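Local atomic coordinates of glucoamylase (Thermoanaerobacterium thermosaccharolyticum, PDB entry 1LF6), a protein that hydrolyses terminal alpha-1,4-linked glucose units one after another from the non-reducing ends of glucan chains, probably releasing beta-D-glucose. Residues A[162-170]-A[224-232]; A[482-490]-A[544-555]. All coordinates share one frame; numbering follows the deposited sequence.

Contact 1: residues A[162-170]-A[224-232]; sequences QGSYNEGYV and DSARGNIIE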
loop_
_atom_site.group_PDB
_atom_site.type_symbol
_atom_site.label_atom_id
_atom_site.label_comp_id
_atom_site.label_asym_id
_atom_site.label_seq_id
_atom_site.Cartn_x
_atom_site.Cartn_y
_atom_site.Cartn_z
ATOM N N GLN A 162 5.047 14.191 -10.208
ATOM C CA GLN A 162 5.846 15.368 -9.879
ATOM C C GLN A 162 4.980 16.613 -9.773
ATOM O O GLN A 162 4.117 16.863 -10.615
ATOM C CB GLN A 162 6.975 15.582 -10.899
ATOM C CG GLN A 162 6.569 16.188 -12.220
ATOM C CD GLN A 162 7.775 16.578 -13.057
ATOM O OE1 GLN A 162 8.578 15.726 -13.441
ATOM N NE2 GLN A 162 7.911 17.873 -13.338
ATOM N N GLY A 163 5.210 17.387 -8.720
ATOM C CA GLY A 163 4.433 18.591 -8.504
ATOM C C GLY A 163 4.921 19.803 -9.264
ATOM O O GLY A 163 4.166 20.755 -9.468
ATOM N N SER A 164 6.179 19.770 -9.690
ATOM C CA SER A 164 6.763 20.889 -10.420
ATOM C C SER A 164 6.410 20.837 -11.898
ATOM O O SER A 164 6.048 19.784 -12.434
ATOM C CB SER A 164 8.287 20.878 -10.272
ATOM O OG SER A 164 8.850 19.796 -10.989
ATOM N N TYR A 165 6.529 21.990 -12.547
ATOM C CA TYR A 165 6.249 22.136 -13.970
ATOM C C TYR A 165 4.920 21.543 -14.439
ATOM O O TYR A 165 4.863 20.845 -15.452
ATOM C CB TYR A 165 7.392 21.542 -14.796
ATOM C CG TYR A 165 7.602 22.238 -16.121
ATOM C CD1 TYR A 165 8.123 23.534 -16.174
ATOM C CD2 TYR A 165 7.279 21.607 -17.322
ATOM C CE1 TYR A 165 8.318 24.182 -17.397
ATOM C CE2 TYR A 165 7.469 22.245 -18.547
ATOM C CZ TYR A 165 7.989 23.531 -18.576
ATOM O OH TYR A 165 8.172 24.160 -19.785
ATOM N N ASN A 166 3.856 21.819 -13.699
ATOM C CA ASN A 166 2.524 21.357 -14.075
ATOM C C ASN A 166 1.871 22.518 -14.821
ATOM O O ASN A 166 1.772 23.622 -14.287
ATOM C CB ASN A 166 1.704 21.012 -12.828
ATOM C CG ASN A 166 1.900 19.573 -12.376
ATOM O OD1 ASN A 166 1.175 18.672 -12.802
ATOM N ND2 ASN A 166 2.890 19.351 -11.518
ATOM N N GLU A 167 1.439 22.272 -16.052
ATOM C CA GLU A 167 0.809 23.313 -16.852
ATOM C C GLU A 167 -0.689 23.364 -16.591
ATOM O O GLU A 167 -1.398 22.384 -16.815
ATOM C CB GLU A 167 1.055 23.066 -18.341
ATOM C CG GLU A 167 0.667 24.240 -19.236
ATOM C CD GLU A 167 0.881 23.949 -20.709
ATOM O OE1 GLU A 167 1.931 23.371 -21.053
ATOM O OE2 GLU A 167 0.004 24.307 -21.525
ATOM N N GLY A 168 -1.166 24.509 -16.112
ATOM C CA GLY A 168 -2.581 24.664 -15.835
ATOM C C GLY A 168 -3.221 25.738 -16.694
ATOM O O GLY A 168 -2.589 26.745 -17.018
ATOM N N TYR A 169 -4.478 25.517 -17.064
ATOM C CA TYR A 169 -5.229 26.461 -17.881
ATOM C C TYR A 169 -6.727 26.176 -17.791
ATOM O O TYR A 169 -7.145 25.201 -17.163
ATOM C CB TYR A 169 -4.750 26.398 -19.333
ATOM C CG TYR A 169 -4.753 25.013 -19.934
ATOM C CD1 TYR A 169 -5.782 24.599 -20.779
ATOM C CD2 TYR A 169 -3.718 24.118 -19.669
ATOM C CE1 TYR A 169 -5.776 23.328 -21.351
ATOM C CE2 TYR A 169 -3.702 22.847 -20.232
ATOM C CZ TYR A 169 -4.729 22.459 -21.071
ATOM O OH TYR A 169 -4.700 21.208 -21.638
ATOM N N VAL A 170 -7.532 27.032 -18.415
ATOM C CA VAL A 170 -8.979 26.867 -18.377
ATOM C C VAL A 170 -9.587 26.817 -19.775
ATOM O O VAL A 170 -9.156 27.530 -20.683
ATOM C CB VAL A 170 -9.641 28.020 -17.587
ATOM C CG1 VAL A 170 -11.112 27.724 -17.355
ATOM C CG2 VAL A 170 -8.918 28.228 -16.266
ATOM N N ASP A 224 -5.944 32.270 -15.427
ATOM C CA ASP A 224 -6.431 31.134 -16.197
ATOM C C ASP A 224 -5.287 30.417 -16.899
ATOM O O ASP A 224 -5.504 29.652 -17.840
ATOM C CB ASP A 224 -7.487 31.588 -17.220
ATOM C CG ASP A 224 -6.938 32.561 -18.259
ATOM O OD1 ASP A 224 -7.752 33.123 -19.023
ATOM O OD2 ASP A 224 -5.706 32.763 -18.326
ATOM N N SER A 225 -4.070 30.657 -16.423
ATOM C CA SER A 225 -2.881 30.044 -17.003
ATOM C C SER A 225 -1.699 30.105 -16.036
ATOM O O SER A 225 -1.500 31.103 -15.345
ATOM C CB SER A 225 -2.520 30.758 -18.310
ATOM O OG SER A 225 -1.334 30.238 -18.880
ATOM N N ALA A 226 -0.920 29.026 -15.990
ATOM C CA ALA A 226 0.247 28.947 -15.114
ATOM C C ALA A 226 1.004 27.644 -15.362
ATOM O O ALA A 226 0.433 26.678 -15.876
ATOM C CB ALA A 226 -0.185 29.033 -13.652
ATOM N N ARG A 227 2.289 27.622 -15.010
ATOM C CA ARG A 227 3.105 26.422 -15.187
ATOM C C ARG A 227 4.191 26.311 -14.126
ATOM O O ARG A 227 5.041 27.190 -13.997
ATOM C CB ARG A 227 3.739 26.389 -16.582
ATOM C CG ARG A 227 4.521 25.112 -16.848
ATOM C CD ARG A 227 4.784 24.897 -18.320
ATOM N NE ARG A 227 5.612 25.951 -18.886
ATOM C CZ ARG A 227 5.937 26.032 -20.171
ATOM N NH1 ARG A 227 5.497 25.114 -21.022
ATOM N NH2 ARG A 227 6.699 27.028 -20.604
ATOM N N GLY A 228 4.147 25.214 -13.377
ATOM C CA GLY A 228 5.108 24.966 -12.317
ATOM C C GLY A 228 4.377 24.265 -11.188
ATOM O O GLY A 228 3.546 23.386 -11.443
ATOM N N ASN A 229 4.691 24.625 -9.947
ATOM C CA ASN A 229 3.997 24.043 -8.803
ATOM C C ASN A 229 2.738 24.882 -8.643
ATOM O O ASN A 229 2.728 25.894 -7.947
ATOM C CB ASN A 229 4.850 24.115 -7.533
ATOM C CG ASN A 229 5.812 22.945 -7.412
ATOM O OD1 ASN A 229 6.873 22.929 -8.028
ATOM N ND2 ASN A 229 5.428 21.946 -6.624
ATOM N N ILE A 230 1.675 24.449 -9.305
ATOM C CA ILE A 230 0.427 25.189 -9.293
ATOM C C ILE A 230 -0.686 24.599 -8.438
ATOM O O ILE A 230 -0.613 23.462 -7.978
ATOM C CB ILE A 230 -0.103 25.338 -10.722
ATOM C CG1 ILE A 230 -0.458 23.963 -11.288
ATOM C CG2 ILE A 230 0.959 25.994 -11.596
ATOM C CD1 ILE A 230 -1.077 23.999 -12.673
ATOM N N ILE A 231 -1.722 25.407 -8.240
ATOM C CA ILE A 231 -2.900 25.018 -7.480
ATOM C C ILE A 231 -4.111 25.578 -8.228
ATOM O O ILE A 231 -4.236 26.792 -8.420
ATOM C CB ILE A 231 -2.852 25.596 -6.058
ATOM C CG1 ILE A 231 -1.621 25.048 -5.332
ATOM C CG2 ILE A 231 -4.137 25.247 -5.307
ATOM C CD1 ILE A 231 -1.439 25.589 -3.947
ATOM N N GLU A 232 -4.984 24.691 -8.681
ATOM C CA GLU A 232 -6.165 25.118 -9.406
ATOM C C GLU A 232 -7.309 25.303 -8.420
ATOM O O GLU A 232 -7.894 24.334 -7.940
ATOM C CB GLU A 232 -6.497 24.092 -10.496
ATOM C CG GLU A 232 -5.339 23.943 -11.476
ATOM C CD GLU A 232 -5.695 23.211 -12.754
ATOM O OE1 GLU A 232 -5.004 23.452 -13.770
ATOM O OE2 GLU A 232 -6.647 22.397 -12.752
HETATM O O HOH W 1 -6.265 29.055 -20.300
#
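Arg227 and Tyr165 run alongside each other in the same direction where the antiparallel pair formed by 166-170 and 225-228 runs out into a turn. The CD methylene of Arg227 sits over one face of the Tyr165 ring, 3.8 Å from its centroid, a CH-pi contact nearer the ring's margin than its middle. A bend at chi3 (63°) turns the guanidinium to within 17° of parallel to that ring. Tyr165 OH comes over the centre of the guanidinium face, 2.9 Å from Arg227 CZ, an approach that is not a hydrogen bond. On the same face of the sheet Glu167 adds a long salt bridge, OE1 to Arg227 NH1 at 4.0 Å.

On the face turned to the second sheet, Gly168 leaves its backbone bare: Ile230 CD1 reaches to 3.5 Å from its N, and Glu232 OE1 to 3.4 Å from its CA. The N-H of Gly168 gives Ala226 O a nearly straight bond (2.7 Å, 171°), and Ala226 N answers to Gly168 O. Asn166 N meets Gly228 O at 2.8 Å. Gly228, whose backbone angles would press a CB against the preceding carbonyl oxygen, begins the turn through Asn229 that carries the chain from one sheet to the other of this beta-sandwich domain. Strand 166-173 is flanked by 225-228 and 176-183 in one sheet, whereas 230-236 packs against it in the second, between 150-157 and 198-203; Ile230 touches Pro157, and Ala226 packs on Ile201 and Tyr203.

Contact 2: residues A[482-490]-A[544-555]; sequences QKLIDNLTY and VKSADDPKILNT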
loop_
_atom_site.group_PDB
_atom_site.type_symbol
_atom_site.label_atom_id
_atom_site.label_comp_id
_atom_site.label_asym_id
_atom_site.label_seq_id
_atom_site.Cartn_x
_atom_site.Cartn_y
_atom_site.Cartn_z
ATOM N N GLN A 482 18.600 -27.702 4.957
ATOM C CA GLN A 482 17.698 -27.805 6.095
ATOM C C GLN A 482 18.472 -28.272 7.325
ATOM O O GLN A 482 18.245 -27.779 8.430
ATOM C CB GLN A 482 16.557 -28.779 5.781
ATOM C CG GLN A 482 15.346 -28.703 6.724
ATOM C CD GLN A 482 15.530 -29.483 8.017
ATOM O OE1 GLN A 482 16.324 -30.422 8.087
ATOM N NE2 GLN A 482 14.772 -29.110 9.043
ATOM N N LYS A 483 19.389 -29.216 7.130
ATOM C CA LYS A 483 20.200 -29.741 8.229
ATOM C C LYS A 483 21.254 -28.732 8.700
ATOM O O LYS A 483 21.795 -28.863 9.794
ATOM C CB LYS A 483 20.910 -31.040 7.807
ATOM C CG LYS A 483 20.025 -32.281 7.699
ATOM C CD LYS A 483 19.534 -32.745 9.062
ATOM C CE LYS A 483 19.088 -34.209 9.044
ATOM N NZ LYS A 483 17.905 -34.470 8.181
ATOM N N LEU A 484 21.544 -27.732 7.875
ATOM C CA LEU A 484 22.547 -26.725 8.222
ATOM C C LEU A 484 21.997 -25.446 8.852
ATOM O O LEU A 484 22.757 -24.651 9.404
ATOM C CB LEU A 484 23.358 -26.356 6.981
ATOM C CG LEU A 484 24.182 -27.497 6.378
ATOM C CD1 LEU A 484 24.898 -27.004 5.142
ATOM C CD2 LEU A 484 25.177 -28.019 7.410
ATOM N N ILE A 485 20.685 -25.247 8.764
ATOM C CA ILE A 485 20.061 -24.057 9.327
ATOM C C ILE A 485 20.532 -23.803 10.757
ATOM O O ILE A 485 20.984 -22.704 11.083
ATOM C CB ILE A 485 18.513 -24.174 9.308
ATOM C CG1 ILE A 485 18.005 -24.082 7.867
ATOM C CG2 ILE A 485 17.882 -23.070 10.166
ATOM C CD1 ILE A 485 16.505 -24.248 7.737
ATOM N N ASP A 486 20.444 -24.826 11.600
ATOM C CA ASP A 486 20.849 -24.696 12.991
ATOM C C ASP A 486 22.321 -24.378 13.146
ATOM O O ASP A 486 22.689 -23.466 13.879
ATOM C CB ASP A 486 20.514 -25.976 13.763
ATOM C CG ASP A 486 19.026 -26.152 13.972
ATOM O OD1 ASP A 486 18.623 -27.150 14.604
ATOM O OD2 ASP A 486 18.259 -25.284 13.503
ATOM N N ASN A 487 23.176 -25.119 12.453
ATOM C CA ASN A 487 24.604 -24.873 12.581
ATOM C C ASN A 487 25.041 -23.520 12.048
ATOM O O ASN A 487 26.063 -22.990 12.473
ATOM C CB ASN A 487 25.397 -25.997 11.916
ATOM C CG ASN A 487 25.638 -27.170 12.861
ATOM O OD1 ASN A 487 24.800 -27.481 13.712
ATOM N ND2 ASN A 487 26.775 -27.830 12.707
ATOM N N LEU A 488 24.262 -22.940 11.144
ATOM C CA LEU A 488 24.625 -21.641 10.592
ATOM C C LEU A 488 23.960 -20.434 11.255
ATOM O O LEU A 488 24.520 -19.340 11.231
ATOM C CB LEU A 488 24.321 -21.603 9.092
ATOM C CG LEU A 488 25.199 -22.479 8.193
ATOM C CD1 LEU A 488 24.654 -22.473 6.777
ATOM C CD2 LEU A 488 26.623 -21.961 8.212
ATOM N N THR A 489 22.798 -20.619 11.875
ATOM C CA THR A 489 22.091 -19.472 12.442
ATOM C C THR A 489 21.713 -19.529 13.918
ATOM O O THR A 489 21.297 -18.524 14.491
ATOM C CB THR A 489 20.800 -19.198 11.636
ATOM O OG1 THR A 489 19.871 -20.267 11.847
ATOM C CG2 THR A 489 21.106 -19.114 10.146
ATOM N N TYR A 490 21.852 -20.698 14.532
ATOM C CA TYR A 490 21.501 -20.855 15.938
ATOM C C TYR A 490 22.715 -20.677 16.863
ATOM O O TYR A 490 23.604 -21.526 16.909
ATOM C CB TYR A 490 20.866 -22.235 16.150
ATOM C CG TYR A 490 20.309 -22.469 17.536
ATOM C CD1 TYR A 490 20.939 -23.339 18.426
ATOM C CD2 TYR A 490 19.131 -21.842 17.947
ATOM C CE1 TYR A 490 20.408 -23.584 19.692
ATOM C CE2 TYR A 490 18.591 -22.078 19.208
ATOM C CZ TYR A 490 19.233 -22.951 20.074
ATOM O OH TYR A 490 18.691 -23.202 21.312
ATOM N N VAL A 544 9.368 -25.964 7.904
ATOM C CA VAL A 544 10.769 -26.366 7.916
ATOM C C VAL A 544 11.188 -26.829 9.310
ATOM O O VAL A 544 12.014 -27.732 9.447
ATOM C CB VAL A 544 11.663 -25.197 7.433
ATOM C CG1 VAL A 544 13.134 -25.571 7.528
ATOM C CG2 VAL A 544 11.304 -24.853 5.988
ATOM N N LYS A 545 10.613 -26.204 10.336
ATOM C CA LYS A 545 10.887 -26.559 11.730
ATOM C C LYS A 545 9.554 -26.750 12.450
ATOM O O LYS A 545 8.550 -26.165 12.051
ATOM C CB LYS A 545 11.689 -25.453 12.421
ATOM C CG LYS A 545 13.105 -25.265 11.877
ATOM C CD LYS A 545 14.004 -26.448 12.230
ATOM C CE LYS A 545 15.434 -26.233 11.729
ATOM N NZ LYS A 545 16.347 -27.349 12.118
ATOM N N SER A 546 9.543 -27.571 13.498
ATOM C CA SER A 546 8.324 -27.829 14.268
ATOM C C SER A 546 8.053 -26.681 15.225
ATOM O O SER A 546 8.981 -26.129 15.808
ATOM C CB SER A 546 8.468 -29.119 15.078
ATOM O OG SER A 546 8.826 -30.199 14.236
ATOM N N ALA A 547 6.781 -26.328 15.392
ATOM C CA ALA A 547 6.409 -25.242 16.291
ATOM C C ALA A 547 6.879 -25.486 17.729
ATOM O O ALA A 547 7.094 -24.532 18.478
ATOM C CB ALA A 547 4.893 -25.029 16.262
ATOM N N ASP A 548 7.050 -26.750 18.116
ATOM C CA ASP A 548 7.494 -27.055 19.476
ATOM C C ASP A 548 8.983 -27.397 19.583
ATOM O O ASP A 548 9.441 -27.919 20.598
ATOM C CB ASP A 548 6.662 -28.196 20.071
ATOM C CG ASP A 548 6.822 -29.492 19.311
ATOM O OD1 ASP A 548 7.665 -29.548 18.393
ATOM O OD2 ASP A 548 6.105 -30.460 19.638
ATOM N N ASP A 549 9.736 -27.109 18.528
ATOM C CA ASP A 549 11.174 -27.358 18.536
ATOM C C ASP A 549 11.766 -26.487 19.646
ATOM O O ASP A 549 11.560 -25.275 19.665
ATOM C CB ASP A 549 11.768 -26.977 17.177
ATOM C CG ASP A 549 13.244 -27.298 17.066
ATOM O OD1 ASP A 549 13.680 -27.697 15.966
ATOM O OD2 ASP A 549 13.974 -27.147 18.067
ATOM N N PRO A 550 12.501 -27.092 20.593
ATOM C CA PRO A 550 13.084 -26.289 21.677
ATOM C C PRO A 550 13.929 -25.088 21.220
ATOM O O PRO A 550 14.070 -24.114 21.958
ATOM C CB PRO A 550 13.884 -27.319 22.484
ATOM C CG PRO A 550 14.195 -28.401 21.469
ATOM C CD PRO A 550 12.912 -28.504 20.696
ATOM N N LYS A 551 14.480 -25.144 20.010
ATOM C CA LYS A 551 15.273 -24.023 19.515
ATOM C C LYS A 551 14.341 -22.853 19.208
ATOM O O LYS A 551 14.697 -21.691 19.410
ATOM C CB LYS A 551 16.069 -24.421 18.265
ATOM C CG LYS A 551 17.176 -25.441 18.543
ATOM C CD LYS A 551 18.120 -25.571 17.361
ATOM C CE LYS A 551 19.318 -26.475 17.670
ATOM N NZ LYS A 551 18.912 -27.886 17.904
ATOM N N ILE A 552 13.146 -23.173 18.720
ATOM C CA ILE A 552 12.139 -22.160 18.418
ATOM C C ILE A 552 11.663 -21.527 19.727
ATOM O O ILE A 552 11.573 -20.305 19.838
ATOM C CB ILE A 552 10.912 -22.778 17.700
ATOM C CG1 ILE A 552 11.315 -23.256 16.298
ATOM C CG2 ILE A 552 9.763 -21.766 17.643
ATOM C CD1 ILE A 552 11.794 -22.148 15.378
ATOM N N LEU A 553 11.358 -22.362 20.717
ATOM C CA LEU A 553 10.891 -21.864 22.012
ATOM C C LEU A 553 11.937 -20.974 22.682
ATOM O O LEU A 553 11.599 -19.939 23.250
ATOM C CB LEU A 553 10.528 -23.040 22.932
ATOM C CG LEU A 553 9.208 -23.777 22.648
ATOM C CD1 LEU A 553 8.048 -22.795 22.696
ATOM C CD2 LEU A 553 9.257 -24.432 21.289
ATOM N N ASN A 554 13.205 -21.374 22.601
ATOM C CA ASN A 554 14.287 -20.603 23.198
ATOM C C ASN A 554 14.379 -19.219 22.559
ATOM O O ASN A 554 14.594 -18.215 23.239
ATOM C CB ASN A 554 15.630 -21.322 23.009
ATOM C CG ASN A 554 15.804 -22.513 23.940
ATOM O OD1 ASN A 554 16.712 -23.325 23.757
ATOM N ND2 ASN A 554 14.946 -22.614 24.946
ATOM N N THR A 555 14.229 -19.180 21.241
ATOM C CA THR A 555 14.311 -17.929 20.504
ATOM C C THR A 555 13.144 -17.031 20.902
ATOM O O THR A 555 13.310 -15.831 21.108
ATOM C CB THR A 555 14.283 -18.195 18.980
ATOM O OG1 THR A 555 15.320 -19.128 18.644
ATOM C CG2 THR A 555 14.504 -16.907 18.207
HETATM O O HOH W 2 18.870 -27.346 11.045
HETATM O O HOH W 3 16.104 -28.136 15.006
#
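Over one face of the Tyr490 ring runs the aliphatic chain of Lys551, its CD standing 5° off the ring normal and 3.6 Å from the centroid, a CH-pi contact at the middle of the ring. At the edge, near the ring plane, come the amide end of Asn554 and the hydroxyl of Thr555, both from helix 550-562; Tyr502 adds an edge-to-face ring contact from outside the two segments. With CG anti to the backbone N (chi1 -173°), Tyr490, the first residue past helix 468-489, reaches across to that second helix.

Still above the ring, the Lys551 chain bends at chi4 (66°) and sends its NZ to Asp486 OD1, a salt bridge of 3.4 Å. The other oxygen of the same carboxylate, OD2, faces Lys545 NZ at 3.1 Å in a salt bridge whose hydrogen bond is weak, and it is also hydrogen-bonded to Tyr502. One aspartate is thus shared between two lysines, which probably stabilises its negative charge. The setting is the helical (alpha/alpha) barrel of family GH15, far from the catalytic glutamates inferred for it. Asp549 N-caps helix 550-562, its OD2 accepting from Lys551 N at 2.8 Å, while a water joins Asp549 OD1 to Asp486 OD1 and Lys545 NZ; a second water links Lys545 NZ to Gln482 O and Asp486 N. At the other end an apolar contact, Ile485 CD1 to Val544 CG1 at 3.6 Å with Leu539 touching both side chains, lies beside a hydrogen bond of 3.1 Å from Gln482 NE2 to Val544 O.

In the fold
The two contacts illustrate how one chain closes gaps of equal length, 53 residues each, by different means in different folds. Contact 1 belongs to the N-terminal beta domain and is mostly buried: its grip is a ladder of backbone hydrogen bonds, with the Tyr165-Arg227-Glu167 cluster on its more exposed face. Contact 2, in the helical domain, is only partly buried and relies on side chains, namely a salt-bridge network, bridging waters and a lysine-covered ring, between a helix end and the loop and helix start that face it. They share no elements and lie on opposite sides of the chain's centre; the centres of contact 1 and contact 2 are about 58 Å apart.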